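Local coordinates for protein aerobactin synthase IucC (Klebsiella pneumoniae, PDB 6CN7) that catalyses the joining of a second N-acetyl-N-hydroxylysine to citryl-acetyl-hydroxylysine, probably at the expense of ATP, completing the siderophore aerobactin, at residues 219-224 with 272-277; 322-327 with 350-355; 380-385 with 499-504; 492-497 with 506-511. The protein carries 5 engineered substitutions. All blocks are in the same frame, centred on the assembly; numbering follows the deposited sequence.

Interaction 1: residues 219-224 with 272-277; sequences PLPVHP and LDIKLP
L276 lies at the middle of the contact, meeting P221 and H223, with I274 adding a smaller share. The CG corner of the P221 ring meets I274 CD1 at 3.9 Å, the two side chains crossing obliquely. The same P221 CG lies at a looser 4.3 Å from L276 CD2. L276, with CG anti to its own carbonyl carbon (chi1 -63°), spreads its two methyls over the backbone on either side of V222: CD2 comes to P221 O at 3.8 Å, and CD1 to H223 N at 3.6 Å. L276 CD1 also touches H223 CB, 4.1 Å away.

Strands 217-222 and 272-275 belong to one large antiparallel sheet of the IucA/IucC family region but do not pair with each other. The first bonds to strand 165-174, the second to strands 262-265 and 350-355, and V351 of the latter touches P221, I274 and L276.

The polar link is a single water, which accepts from H223 N at 3.0 Å and donates to P277 O at 2.9 Å. H223 holds the N-cap position of helix 224-234, its ND1 capping the backbone N of W225, while its ring packs edge-to-face with that of Y158.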
loop_
_atom_site.group_PDB
_atom_site.type_symbol
_atom_site.label_atom_id
_atom_site.label_comp_id
_atom_site.label_asym_id
_atom_site.label_seq_id
_atom_site.Cartn_x
_atom_site.Cartn_y
_atom_site.Cartn_z
ATOM N N PRO A 219 23.778 -7.769 2.448
ATOM C CA PRO A 219 22.801 -6.724 2.117
ATOM C C PRO A 219 21.998 -7.071 0.874
ATOM O O PRO A 219 22.539 -7.530 -0.135
ATOM C CB PRO A 219 23.670 -5.481 1.879
ATOM C CG PRO A 219 25.029 -5.831 2.383
ATOM C CD PRO A 219 25.154 -7.301 2.222
ATOM N N LEU A 220 20.691 -6.836 0.956
ATOM C CA LEU A 220 19.788 -7.014 -0.174
ATOM C C LEU A 220 19.046 -5.708 -0.420
ATOM O O LEU A 220 18.281 -5.269 0.455
ATOM C CB LEU A 220 18.792 -8.148 0.087
ATOM C CG LEU A 220 17.725 -8.360 -0.993
ATOM C CD1 LEU A 220 18.357 -8.757 -2.318
ATOM C CD2 LEU A 220 16.708 -9.399 -0.548
ATOM N N PRO A 221 19.235 -5.041 -1.557
ATOM C CA PRO A 221 18.422 -3.857 -1.849
ATOM C C PRO A 221 17.006 -4.244 -2.240
ATOM O O PRO A 221 16.749 -5.347 -2.729
ATOM C CB PRO A 221 19.163 -3.192 -3.013
ATOM C CG PRO A 221 19.882 -4.305 -3.679
ATOM C CD PRO A 221 20.266 -5.264 -2.586
ATOM N N VAL A 222 16.080 -3.315 -2.013
ATOM C CA VAL A 222 14.664 -3.538 -2.280
ATOM C C VAL A 222 14.058 -2.243 -2.797
ATOM O O VAL A 222 14.313 -1.168 -2.243
ATOM C CB VAL A 222 13.911 -4.013 -1.021
ATOM C CG1 VAL A 222 12.423 -4.160 -1.305
ATOM C CG2 VAL A 222 14.489 -5.327 -0.511
ATOM N N HIS A 223 13.264 -2.345 -3.854
ATOM C CA HIS A 223 12.523 -1.194 -4.345
ATOM C C HIS A 223 11.602 -0.684 -3.238
ATOM O O HIS A 223 10.906 -1.488 -2.603
ATOM C CB HIS A 223 11.711 -1.585 -5.581
ATOM C CG HIS A 223 11.162 -0.422 -6.348
ATOM N ND1 HIS A 223 10.145 0.376 -5.870
ATOM C CD2 HIS A 223 11.474 0.061 -7.574
ATOM C CE1 HIS A 223 9.863 1.308 -6.762
ATOM N NE2 HIS A 223 10.654 1.139 -7.806
ATOM N N PRO A 224 11.571 0.625 -2.965
ATOM C CA PRO A 224 10.749 1.101 -1.837
ATOM C C PRO A 224 9.279 0.724 -1.953
ATOM O O PRO A 224 8.637 0.439 -0.934
ATOM C CB PRO A 224 10.959 2.623 -1.865
ATOM C CG PRO A 224 11.492 2.926 -3.224
ATOM C CD PRO A 224 12.268 1.726 -3.647
ATOM N N LEU A 272 26.480 0.678 -13.969
ATOM C CA LEU A 272 25.628 -0.452 -13.621
ATOM C C LEU A 272 24.224 0.055 -13.328
ATOM O O LEU A 272 24.041 0.924 -12.468
ATOM C CB LEU A 272 26.173 -1.211 -12.408
ATOM C CG LEU A 272 27.454 -2.030 -12.593
ATOM C CD1 LEU A 272 27.885 -2.640 -11.264
ATOM C CD2 LEU A 272 27.266 -3.119 -13.639
ATOM N N ASP A 273 23.242 -0.484 -14.040
ATOM C CA ASP A 273 21.849 -0.322 -13.659
ATOM C C ASP A 273 21.450 -1.451 -12.717
ATOM O O ASP A 273 22.119 -2.482 -12.625
ATOM C CB ASP A 273 20.936 -0.316 -14.884
ATOM C CG ASP A 273 21.190 0.868 -15.798
ATOM O OD1 ASP A 273 21.708 1.894 -15.312
ATOM O OD2 ASP A 273 20.865 0.775 -17.002
ATOM N N ILE A 274 20.346 -1.246 -12.009
ATOM C CA ILE A 274 19.835 -2.227 -11.064
ATOM C C ILE A 274 18.413 -2.586 -11.463
ATOM O O ILE A 274 17.640 -1.722 -11.890
ATOM C CB ILE A 274 19.882 -1.709 -9.611
ATOM C CG1 ILE A 274 19.613 -2.859 -8.639
ATOM C CG2 ILE A 274 18.876 -0.573 -9.404
ATOM C CD1 ILE A 274 19.897 -2.524 -7.190
ATOM N N LYS A 275 18.077 -3.865 -11.331
ATOM C CA LYS A 275 16.739 -4.367 -11.626
ATOM C C LYS A 275 16.212 -5.069 -10.386
ATOM O O LYS A 275 16.856 -5.988 -9.869
ATOM C CB LYS A 275 16.753 -5.315 -12.825
ATOM C CG LYS A 275 15.385 -5.859 -13.189
ATOM C CD LYS A 275 15.442 -6.759 -14.410
ATOM C CE LYS A 275 14.060 -7.280 -14.769
ATOM N NZ LYS A 275 14.080 -8.135 -15.985
ATOM N N LEU A 276 15.044 -4.639 -9.916
ATOM C CA LEU A 276 14.502 -5.114 -8.656
ATOM C C LEU A 276 13.110 -5.699 -8.863
ATOM O O LEU A 276 12.421 -5.335 -9.820
ATOM C CB LEU A 276 14.434 -3.972 -7.633
ATOM C CG LEU A 276 15.801 -3.387 -7.263
ATOM C CD1 LEU A 276 15.671 -2.035 -6.573
ATOM C CD2 LEU A 276 16.570 -4.359 -6.383
ATOM N N PRO A 277 12.668 -6.611 -7.997
ATOM C CA PRO A 277 11.323 -7.177 -8.160
ATOM C C PRO A 277 10.228 -6.168 -7.841
ATOM O O PRO A 277 10.326 -5.392 -6.888
ATOM C CB PRO A 277 11.301 -8.346 -7.167
ATOM C CG PRO A 277 12.726 -8.607 -6.822
ATOM C CD PRO A 277 13.425 -7.299 -6.937
HETATM O O HOH W 1 12.384 -5.016 -4.881
#

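Interaction 2: residues 322-327 with 350-355; sequences LGEPAA and GVIWRE
E355 sets CG anti to its backbone N (chi1 -154°) and runs extended from there, reaching the backbone of G323; E324 and R354 both turn CG anti to the carbonyl carbon and lie side by side, pointing the same way. E355 OE1 accepts from G323 N at 2.8 Å through its anti lone pair, in a fairly straight bond (164° at the hydrogen); the other oxygen, OE2, is hydrogen-bonded to W360 NE1. G323 O takes E355 N in return at 2.9 Å, so this one glycine is gripped by both backbone and carboxylate. Beside it E324 OE2 makes a salt bridge at 3.5 Å to R354 NE, the two planes only 17° apart; R354 has a second acidic partner in D444. Next along, P325 CD sits 3.3 Å from W353 O, and W353 N bonds to A326 O at 3.0 Å. A326 CB then packs on W353 CD1 at 3.7 Å, while A327 and I352 form a non-hydrogen-bonded antiparallel pair directed to the other face. Strand 350-355 lies between strands 326-330 and 272-275; on the sheet face that carries A326 and W353, both touch L191 of helix 188-195 and W180, whose strand 178-180 pairs with 326-330.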
loop_
_atom_site.group_PDB
_atom_site.type_symbol
_atom_site.label_atom_id
_atom_site.label_comp_id
_atom_site.label_asym_id
_atom_site.label_seq_id
_atom_site.Cartn_x
_atom_site.Cartn_y
_atom_site.Cartn_z
ATOM N N LEU A 322 24.711 -6.032 -23.746
ATOM C CA LEU A 322 24.858 -5.588 -22.368
ATOM C C LEU A 322 24.620 -6.766 -21.432
ATOM O O LEU A 322 23.594 -7.448 -21.528
ATOM C CB LEU A 322 23.885 -4.448 -22.068
ATOM C CG LEU A 322 24.121 -3.172 -22.886
ATOM C CD1 LEU A 322 23.019 -2.155 -22.651
ATOM C CD2 LEU A 322 25.475 -2.561 -22.565
ATOM N N GLY A 323 25.571 -7.006 -20.531
ATOM C CA GLY A 323 25.574 -8.203 -19.720
ATOM C C GLY A 323 24.957 -8.009 -18.342
ATOM O O GLY A 323 24.711 -6.899 -17.880
ATOM N N GLU A 324 24.704 -9.147 -17.688
ATOM C CA GLU A 324 24.225 -9.204 -16.308
ATOM C C GLU A 324 25.312 -9.847 -15.455
ATOM O O GLU A 324 25.331 -11.075 -15.284
ATOM C CB GLU A 324 22.920 -9.996 -16.214
ATOM C CG GLU A 324 21.742 -9.322 -16.896
ATOM C CD GLU A 324 20.453 -10.111 -16.758
ATOM O OE1 GLU A 324 20.502 -11.240 -16.221
ATOM O OE2 GLU A 324 19.395 -9.599 -17.182
ATOM N N PRO A 325 26.247 -9.068 -14.902
ATOM C CA PRO A 325 27.372 -9.688 -14.183
ATOM C C PRO A 325 26.993 -10.294 -12.844
ATOM O O PRO A 325 27.673 -11.225 -12.395
ATOM C CB PRO A 325 28.361 -8.527 -14.014
ATOM C CG PRO A 325 27.520 -7.297 -14.094
ATOM C CD PRO A 325 26.415 -7.614 -15.051
ATOM N N ALA A 326 25.944 -9.804 -12.186
ATOM C CA ALA A 326 25.589 -10.277 -10.857
ATOM C C ALA A 326 24.080 -10.423 -10.739
ATOM O O ALA A 326 23.315 -9.649 -11.321
ATOM C CB ALA A 326 26.107 -9.329 -9.767
ATOM N N ALA A 327 23.664 -11.425 -9.970
ATOM C CA ALA A 327 22.254 -11.696 -9.735
ATOM C C ALA A 327 22.112 -12.395 -8.390
ATOM O O ALA A 327 23.072 -12.960 -7.859
ATOM C CB ALA A 327 21.650 -12.555 -10.850
ATOM N N GLY A 350 15.155 -10.334 -4.377
ATOM C CA GLY A 350 16.293 -10.575 -5.238
ATOM C C GLY A 350 16.772 -9.279 -5.855
ATOM O O GLY A 350 16.174 -8.215 -5.675
ATOM N N VAL A 351 17.872 -9.392 -6.594
ATOM C CA VAL A 351 18.478 -8.242 -7.257
ATOM C C VAL A 351 19.207 -8.726 -8.501
ATOM O O VAL A 351 19.784 -9.817 -8.513
ATOM C CB VAL A 351 19.438 -7.482 -6.316
ATOM C CG1 VAL A 351 20.576 -8.388 -5.861
ATOM C CG2 VAL A 351 19.979 -6.227 -6.996
ATOM N N ILE A 352 19.178 -7.903 -9.546
ATOM C CA ILE A 352 19.920 -8.147 -10.776
ATOM C C ILE A 352 20.672 -6.874 -11.127
ATOM O O ILE A 352 20.092 -5.782 -11.119
ATOM C CB ILE A 352 18.992 -8.563 -11.934
ATOM C CG1 ILE A 352 18.303 -9.890 -11.612
ATOM C CG2 ILE A 352 19.779 -8.669 -13.244
ATOM C CD1 ILE A 352 17.198 -10.257 -12.585
ATOM N N TRP A 353 21.960 -7.012 -11.429
ATOM C CA TRP A 353 22.789 -5.891 -11.851
ATOM C C TRP A 353 23.017 -5.978 -13.353
ATOM O O TRP A 353 23.418 -7.029 -13.866
ATOM C CB TRP A 353 24.122 -5.887 -11.103
ATOM C CG TRP A 353 23.965 -5.652 -9.631
ATOM C CD1 TRP A 353 23.810 -6.601 -8.661
ATOM C CD2 TRP A 353 23.942 -4.385 -8.960
ATOM N NE1 TRP A 353 23.694 -6.003 -7.429
ATOM C CE2 TRP A 353 23.771 -4.644 -7.584
ATOM C CE3 TRP A 353 24.049 -3.059 -9.389
ATOM C CZ2 TRP A 353 23.706 -3.626 -6.636
ATOM C CZ3 TRP A 353 23.984 -2.049 -8.444
ATOM C CH2 TRP A 353 23.814 -2.338 -7.085
ATOM N N ARG A 354 22.751 -4.879 -14.052
ATOM C CA ARG A 354 22.830 -4.832 -15.503
ATOM C C ARG A 354 23.880 -3.827 -15.948
ATOM O O ARG A 354 24.163 -2.843 -15.257
ATOM C CB ARG A 354 21.488 -4.452 -16.128
ATOM C CG ARG A 354 20.526 -5.605 -16.296
ATOM C CD ARG A 354 19.360 -5.172 -17.155
ATOM N NE ARG A 354 18.357 -6.217 -17.312
ATOM C CZ ARG A 354 17.188 -6.035 -17.915
ATOM N NH1 ARG A 354 16.329 -7.040 -18.018
ATOM N NH2 ARG A 354 16.874 -4.845 -18.412
ATOM N N GLU A 355 24.442 -4.086 -17.122
ATOM C CA GLU A 355 25.459 -3.225 -17.706
ATOM C C GLU A 355 24.801 -2.000 -18.330
ATOM O O GLU A 355 23.920 -2.128 -19.186
ATOM C CB GLU A 355 26.252 -4.011 -18.746
ATOM C CG GLU A 355 27.654 -3.510 -18.985
ATOM C CD GLU A 355 28.455 -4.451 -19.861
ATOM O OE1 GLU A 355 27.942 -5.543 -20.180
ATOM O OE2 GLU A 355 29.594 -4.098 -20.232
#

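Interaction 3: residues 380-385 with 499-504; sequences NQPLIG and ARLGVP
L501 and R500, the two central residues of a type I beta turn from A499 to G502, both reach toward the start of helix 383-391. The turn lies in the loop between helices 475-499 and 505-521, so the contact sets that loop against the N-terminal end of helix 383-391. L501 is the firmer of the two. Its CB leaves the backbone toward residues 380-385, and CG stands anti to the carbonyl carbon (chi1 -62°). CD1 then continues the arm anti to CA (chi2 173°), and it is this methyl that does the touching. It presses on G385 CA at 3.5 Å and lies 3.8 Å from G385 N. Having no side chain, G385 lets the leucine tip come right up to the helix backbone. Around the same methyl stand P382 CG, 4.3 Å from L501 CD1, and I384 CG2, at 4.4 Å from it, so the one methyl touches G385 closely and P382 and I384 more loosely.

R500 lies on the more exposed side. Its chain bends at chi3, which sets NE; the guanidinium is modelled beside the N380 carbonyl, but with NH1 far too close to N380 O, and the placement of this tip is doubtful. P382 packs on L497 of helix 475-499, I384 on V494 and M498 of that helix.

No hydrogen bond across the contact is established. What can be relied on is therefore dispersion between one leucine methyl and its apolar neighbours, a fit set by shape; any attraction between the arginine charge and the N380 carbonyl remains unproven here.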
loop_
_atom_site.group_PDB
_atom_site.type_symbol
_atom_site.label_atom_id
_atom_site.label_comp_id
_atom_site.label_asym_id
_atom_site.label_seq_id
_atom_site.Cartn_x
_atom_site.Cartn_y
_atom_site.Cartn_z
ATOM N N ASN A 380 3.716 18.329 -34.012
ATOM C CA ASN A 380 3.661 17.147 -34.866
ATOM C C ASN A 380 4.863 17.049 -35.803
ATOM O O ASN A 380 4.752 16.518 -36.911
ATOM C CB ASN A 380 2.355 17.105 -35.668
ATOM C CG ASN A 380 1.161 16.757 -34.806
ATOM O OD1 ASN A 380 1.252 15.909 -33.918
ATOM N ND2 ASN A 380 0.036 17.414 -35.053
ATOM N N GLN A 381 6.018 17.553 -35.373
ATOM C CA GLN A 381 7.258 17.355 -36.110
ATOM C C GLN A 381 7.956 16.108 -35.580
ATOM O O GLN A 381 8.327 16.080 -34.400
ATOM C CB GLN A 381 8.167 18.563 -35.970
ATOM C CG GLN A 381 7.576 19.845 -36.545
ATOM C CD GLN A 381 7.382 19.781 -38.049
ATOM O OE1 GLN A 381 8.127 19.101 -38.755
ATOM N NE2 GLN A 381 6.372 20.487 -38.547
ATOM N N PRO A 382 8.141 15.061 -36.386
ATOM C CA PRO A 382 8.756 13.835 -35.861
ATOM C C PRO A 382 10.180 14.074 -35.381
ATOM O O PRO A 382 10.945 14.825 -35.989
ATOM C CB PRO A 382 8.721 12.877 -37.057
ATOM C CG PRO A 382 7.674 13.414 -37.957
ATOM C CD PRO A 382 7.696 14.896 -37.780
ATOM N N LEU A 383 10.533 13.414 -34.276
ATOM C CA LEU A 383 11.904 13.480 -33.781
ATOM C C LEU A 383 12.878 12.825 -34.749
ATOM O O LEU A 383 14.040 13.242 -34.840
ATOM C CB LEU A 383 12.003 12.816 -32.409
ATOM C CG LEU A 383 11.724 13.718 -31.205
ATOM C CD1 LEU A 383 10.310 14.285 -31.247
ATOM C CD2 LEU A 383 11.961 12.948 -29.918
ATOM N N ILE A 384 12.429 11.800 -35.474
ATOM C CA ILE A 384 13.294 11.145 -36.448
ATOM C C ILE A 384 13.712 12.126 -37.533
ATOM O O ILE A 384 14.824 12.037 -38.069
ATOM C CB ILE A 384 12.588 9.904 -37.031
ATOM C CG1 ILE A 384 13.527 9.160 -37.985
ATOM C CG2 ILE A 384 11.277 10.305 -37.717
ATOM C CD1 ILE A 384 13.126 7.713 -38.227
ATOM N N GLY A 385 12.841 13.078 -37.872
ATOM C CA GLY A 385 13.226 14.128 -38.800
ATOM C C GLY A 385 14.274 15.061 -38.232
ATOM O O GLY A 385 15.110 15.585 -38.973
ATOM N N ALA A 499 6.613 8.930 -43.946
ATOM C CA ALA A 499 5.721 9.321 -45.033
ATOM C C ALA A 499 5.410 10.808 -44.979
ATOM O O ALA A 499 5.213 11.441 -46.022
ATOM C CB ALA A 499 4.431 8.505 -44.971
ATOM N N ARG A 500 5.371 11.381 -43.779
ATOM C CA ARG A 500 5.171 12.813 -43.616
ATOM C C ARG A 500 6.418 13.621 -43.948
ATOM O O ARG A 500 6.320 14.843 -44.100
ATOM C CB ARG A 500 4.737 13.107 -42.180
ATOM C CG ARG A 500 3.889 14.348 -42.028
ATOM C CD ARG A 500 3.805 14.759 -40.574
ATOM N NE ARG A 500 3.243 13.706 -39.734
ATOM C CZ ARG A 500 3.344 13.678 -38.410
ATOM N NH1 ARG A 500 3.993 14.640 -37.770
ATOM N NH2 ARG A 500 2.798 12.683 -37.721
ATOM N N LEU A 501 7.579 12.975 -44.061
ATOM C CA LEU A 501 8.829 13.648 -44.396
ATOM C C LEU A 501 9.317 13.297 -45.798
ATOM O O LEU A 501 10.515 13.408 -46.079
ATOM C CB LEU A 501 9.903 13.305 -43.362
ATOM C CG LEU A 501 9.620 13.742 -41.921
ATOM C CD1 LEU A 501 10.671 13.186 -40.988
ATOM C CD2 LEU A 501 9.561 15.256 -41.804
ATOM N N GLY A 502 8.418 12.867 -46.680
ATOM C CA GLY A 502 8.753 12.668 -48.075
ATOM C C GLY A 502 9.185 11.271 -48.466
ATOM O O GLY A 502 9.590 11.071 -49.617
ATOM N N VAL A 503 9.115 10.304 -47.561
ATOM C CA VAL A 503 9.456 8.919 -47.853
ATOM C C VAL A 503 8.199 8.074 -47.679
ATOM O O VAL A 503 7.845 7.695 -46.562
ATOM C CB VAL A 503 10.591 8.410 -46.947
ATOM C CG1 VAL A 503 10.906 6.948 -47.255
ATOM C CG2 VAL A 503 11.832 9.267 -47.125
ATOM N N PRO A 504 7.497 7.751 -48.766
ATOM C CA PRO A 504 6.277 6.947 -48.628
ATOM C C PRO A 504 6.570 5.599 -47.992
ATOM O O PRO A 504 7.681 5.072 -48.083
ATOM C CB PRO A 504 5.784 6.792 -50.075
ATOM C CG PRO A 504 6.447 7.888 -50.834
ATOM C CD PRO A 504 7.767 8.106 -50.170
#

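Interaction 4: residues 492-497 with 506-511; sequences RFVSPL and RRFYQL
R492 offers only its backbone to Y509, whose OH stands 3.8 Å from R492 N without bonding to it; its side chain turns away, NE bonding to V488 O, with a salt bridge to E22 and a cation-pi contact with W59. At V494 the touch is light, CG1 approaching F508 CE2 obliquely at 4.3 Å. S495 is the heart of the contact. Its CB sits over the centre of the F508 ring, 3.7 Å from the centroid and 10° off the ring normal, a CH-pi contact. Its OG, placed between the backbone N and the carbonyl carbon (chi1 65°), comes to the edge of the Y509 ring and accepts a hydrogen bond from Y509 OH at 3.0 Å. S495 CB also lies 3.6 Å from Y509 CE2. The serine is therefore lodged in a corner of two aromatic rings, and that corner is set within the second helix, where F508 CD1 stands 3.4 Å above the centre of the Y509 ring. Both buried hydroxyls have further partners, E505 for S495 OG and W57 NE1 for Y509 OH, so each has a partner besides the other. Past S495 comes P496, which has no N-H to give, and the helix is kinked hereabouts.

The axes of the two short segments pass 9.9 Å apart, their directions differing by 124°. Helices 475-499 and 505-521 are consecutive helices of the FhuF-like region, joined by a short loop and packed at a steep angle, and helix 395-417 packs against them as a third, its F403 edge-to-face with F508.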
loop_
_atom_site.group_PDB
_atom_site.type_symbol
_atom_site.label_atom_id
_atom_site.label_comp_id
_atom_site.label_asym_id
_atom_site.label_seq_id
_atom_site.Cartn_x
_atom_site.Cartn_y
_atom_site.Cartn_z
ATOM N N ARG A 492 5.808 -0.246 -37.828
ATOM C CA ARG A 492 4.463 0.218 -38.151
ATOM C C ARG A 492 4.235 1.643 -37.666
ATOM O O ARG A 492 3.498 2.406 -38.302
ATOM C CB ARG A 492 3.423 -0.723 -37.537
ATOM C CG ARG A 492 1.983 -0.221 -37.622
ATOM C CD ARG A 492 0.974 -1.358 -37.458
ATOM N NE ARG A 492 1.007 -1.976 -36.128
ATOM C CZ ARG A 492 0.155 -1.710 -35.141
ATOM N NH1 ARG A 492 -0.821 -0.827 -35.306
ATOM N NH2 ARG A 492 0.272 -2.335 -33.977
ATOM N N PHE A 493 4.863 2.021 -36.554
ATOM C CA PHE A 493 4.680 3.342 -35.967
ATOM C C PHE A 493 5.730 4.354 -36.409
ATOM O O PHE A 493 5.596 5.537 -36.082
ATOM C CB PHE A 493 4.692 3.236 -34.441
ATOM C CG PHE A 493 3.589 2.380 -33.891
ATOM C CD1 PHE A 493 2.315 2.896 -33.723
ATOM C CD2 PHE A 493 3.823 1.060 -33.547
ATOM C CE1 PHE A 493 1.295 2.113 -33.219
ATOM C CE2 PHE A 493 2.805 0.270 -33.043
ATOM C CZ PHE A 493 1.541 0.798 -32.879
ATOM N N VAL A 494 6.760 3.931 -37.136
ATOM C CA VAL A 494 7.779 4.844 -37.638
ATOM C C VAL A 494 7.509 5.248 -39.080
ATOM O O VAL A 494 7.665 6.415 -39.438
ATOM C CB VAL A 494 9.181 4.212 -37.497
ATOM C CG1 VAL A 494 10.254 5.171 -38.007
ATOM C CG2 VAL A 494 9.452 3.836 -36.051
ATOM N N SER A 495 7.104 4.296 -39.920
ATOM C CA SER A 495 6.936 4.595 -41.335
ATOM C C SER A 495 5.899 5.683 -41.610
ATOM O O SER A 495 6.088 6.430 -42.584
ATOM C CB SER A 495 6.585 3.306 -42.097
ATOM O OG SER A 495 5.333 2.779 -41.698
ATOM N N PRO A 496 4.821 5.835 -40.834
ATOM C CA PRO A 496 3.910 6.963 -41.095
ATOM C C PRO A 496 4.569 8.315 -40.899
ATOM O O PRO A 496 4.243 9.267 -41.622
ATOM C CB PRO A 496 2.773 6.740 -40.089
ATOM C CG PRO A 496 2.857 5.300 -39.721
ATOM C CD PRO A 496 4.314 4.975 -39.750
ATOM N N LEU A 497 5.479 8.434 -39.932
ATOM C CA LEU A 497 6.178 9.697 -39.728
ATOM C C LEU A 497 7.134 9.987 -40.878
ATOM O O LEU A 497 7.270 11.139 -41.304
ATOM C CB LEU A 497 6.920 9.665 -38.392
ATOM C CG LEU A 497 6.035 9.363 -37.179
ATOM C CD1 LEU A 497 6.863 9.284 -35.904
ATOM C CD2 LEU A 497 4.933 10.404 -37.032
ATOM N N ARG A 506 5.682 2.751 -48.953
ATOM C CA ARG A 506 6.129 1.812 -49.975
ATOM C C ARG A 506 7.638 1.891 -50.161
ATOM O O ARG A 506 8.314 0.863 -50.280
ATOM C CB ARG A 506 5.405 2.090 -51.291
ATOM C CG ARG A 506 5.783 1.135 -52.407
ATOM C CD ARG A 506 4.989 1.401 -53.670
ATOM N NE ARG A 506 5.369 0.474 -54.730
ATOM C CZ ARG A 506 4.943 -0.782 -54.810
ATOM N NH1 ARG A 506 4.117 -1.270 -53.891
ATOM N NH2 ARG A 506 5.345 -1.555 -55.809
ATOM N N ARG A 507 8.185 3.107 -50.185
ATOM C CA ARG A 507 9.630 3.266 -50.293
ATOM C C ARG A 507 10.325 2.838 -49.005
ATOM O O ARG A 507 11.362 2.168 -49.045
ATOM C CB ARG A 507 9.965 4.720 -50.632
ATOM C CG ARG A 507 11.442 4.996 -50.831
ATOM C CD ARG A 507 12.001 4.199 -51.997
ATOM N NE ARG A 507 13.400 4.520 -52.255
ATOM C CZ ARG A 507 14.219 3.764 -52.979
ATOM N NH1 ARG A 507 13.786 2.632 -53.519
ATOM N NH2 ARG A 507 15.478 4.138 -53.156
ATOM N N PHE A 508 9.764 3.223 -47.856
ATOM C CA PHE A 508 10.316 2.830 -46.563
ATOM C C PHE A 508 10.647 1.341 -46.533
ATOM O O PHE A 508 11.762 0.944 -46.176
ATOM C CB PHE A 508 9.313 3.190 -45.463
ATOM C CG PHE A 508 9.784 2.887 -44.063
ATOM C CD1 PHE A 508 9.687 1.605 -43.544
ATOM C CD2 PHE A 508 10.295 3.891 -43.258
ATOM C CE1 PHE A 508 10.106 1.329 -42.254
ATOM C CE2 PHE A 508 10.712 3.621 -41.966
ATOM C CZ PHE A 508 10.616 2.340 -41.464
ATOM N N TYR A 509 9.686 0.499 -46.915
ATOM C CA TYR A 509 9.880 -0.940 -46.827
ATOM C C TYR A 509 10.597 -1.514 -48.044
ATOM O O TYR A 509 11.071 -2.653 -47.983
ATOM C CB TYR A 509 8.527 -1.613 -46.609
ATOM C CG TYR A 509 7.920 -1.216 -45.281
ATOM C CD1 TYR A 509 8.285 -1.865 -44.111
ATOM C CD2 TYR A 509 7.012 -0.171 -45.194
ATOM C CE1 TYR A 509 7.746 -1.494 -42.891
ATOM C CE2 TYR A 509 6.471 0.208 -43.982
ATOM C CZ TYR A 509 6.841 -0.457 -42.835
ATOM O OH TYR A 509 6.304 -0.083 -41.625
ATOM N N GLN A 510 10.700 -0.752 -49.137
ATOM C CA GLN A 510 11.635 -1.111 -50.200
ATOM C C GLN A 510 13.069 -1.073 -49.690
ATOM O O GLN A 510 13.868 -1.968 -49.988
ATOM C CB GLN A 510 11.480 -0.163 -51.391
ATOM C CG GLN A 510 10.323 -0.479 -52.320
ATOM C CD GLN A 510 10.161 0.565 -53.409
ATOM O OE1 GLN A 510 10.764 1.636 -53.352
ATOM N NE2 GLN A 510 9.343 0.257 -54.409
ATOM N N LEU A 511 13.412 -0.040 -48.915
ATOM C CA LEU A 511 14.762 0.077 -48.375
ATOM C C LEU A 511 15.066 -1.051 -47.397
ATOM O O LEU A 511 16.183 -1.581 -47.382
ATOM C CB LEU A 511 14.937 1.434 -47.694
ATOM C CG LEU A 511 15.294 2.623 -48.592
ATOM C CD1 LEU A 511 14.202 2.917 -49.593
ATOM C CD2 LEU A 511 15.561 3.850 -47.739
#

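Overall arrangement
From the N terminus, interaction 1 closes first, bringing residues 272-277 back to 219-224 across 47 intervening residues. Interaction 2 follows in series and closes a shorter loop. The two share one sheet: strands 272-275 and 350-355 are neighbours, with K275 N 2.8 Å from I352 O. Interaction 3 then opens at 380-385 and spans 113 residues to 499-504, while interaction 4 opens before that closure and ends after it, so these two cross. They touch where I384 meets V494 and where V503 meets F508, joining helices 383-391, 475-499 and 505-521. Interactions 1 and 2, in the sheet, and 3 and 4, in the helical part, lie on opposite sides of the chain's centre, with centres 36 to 39 Å apart.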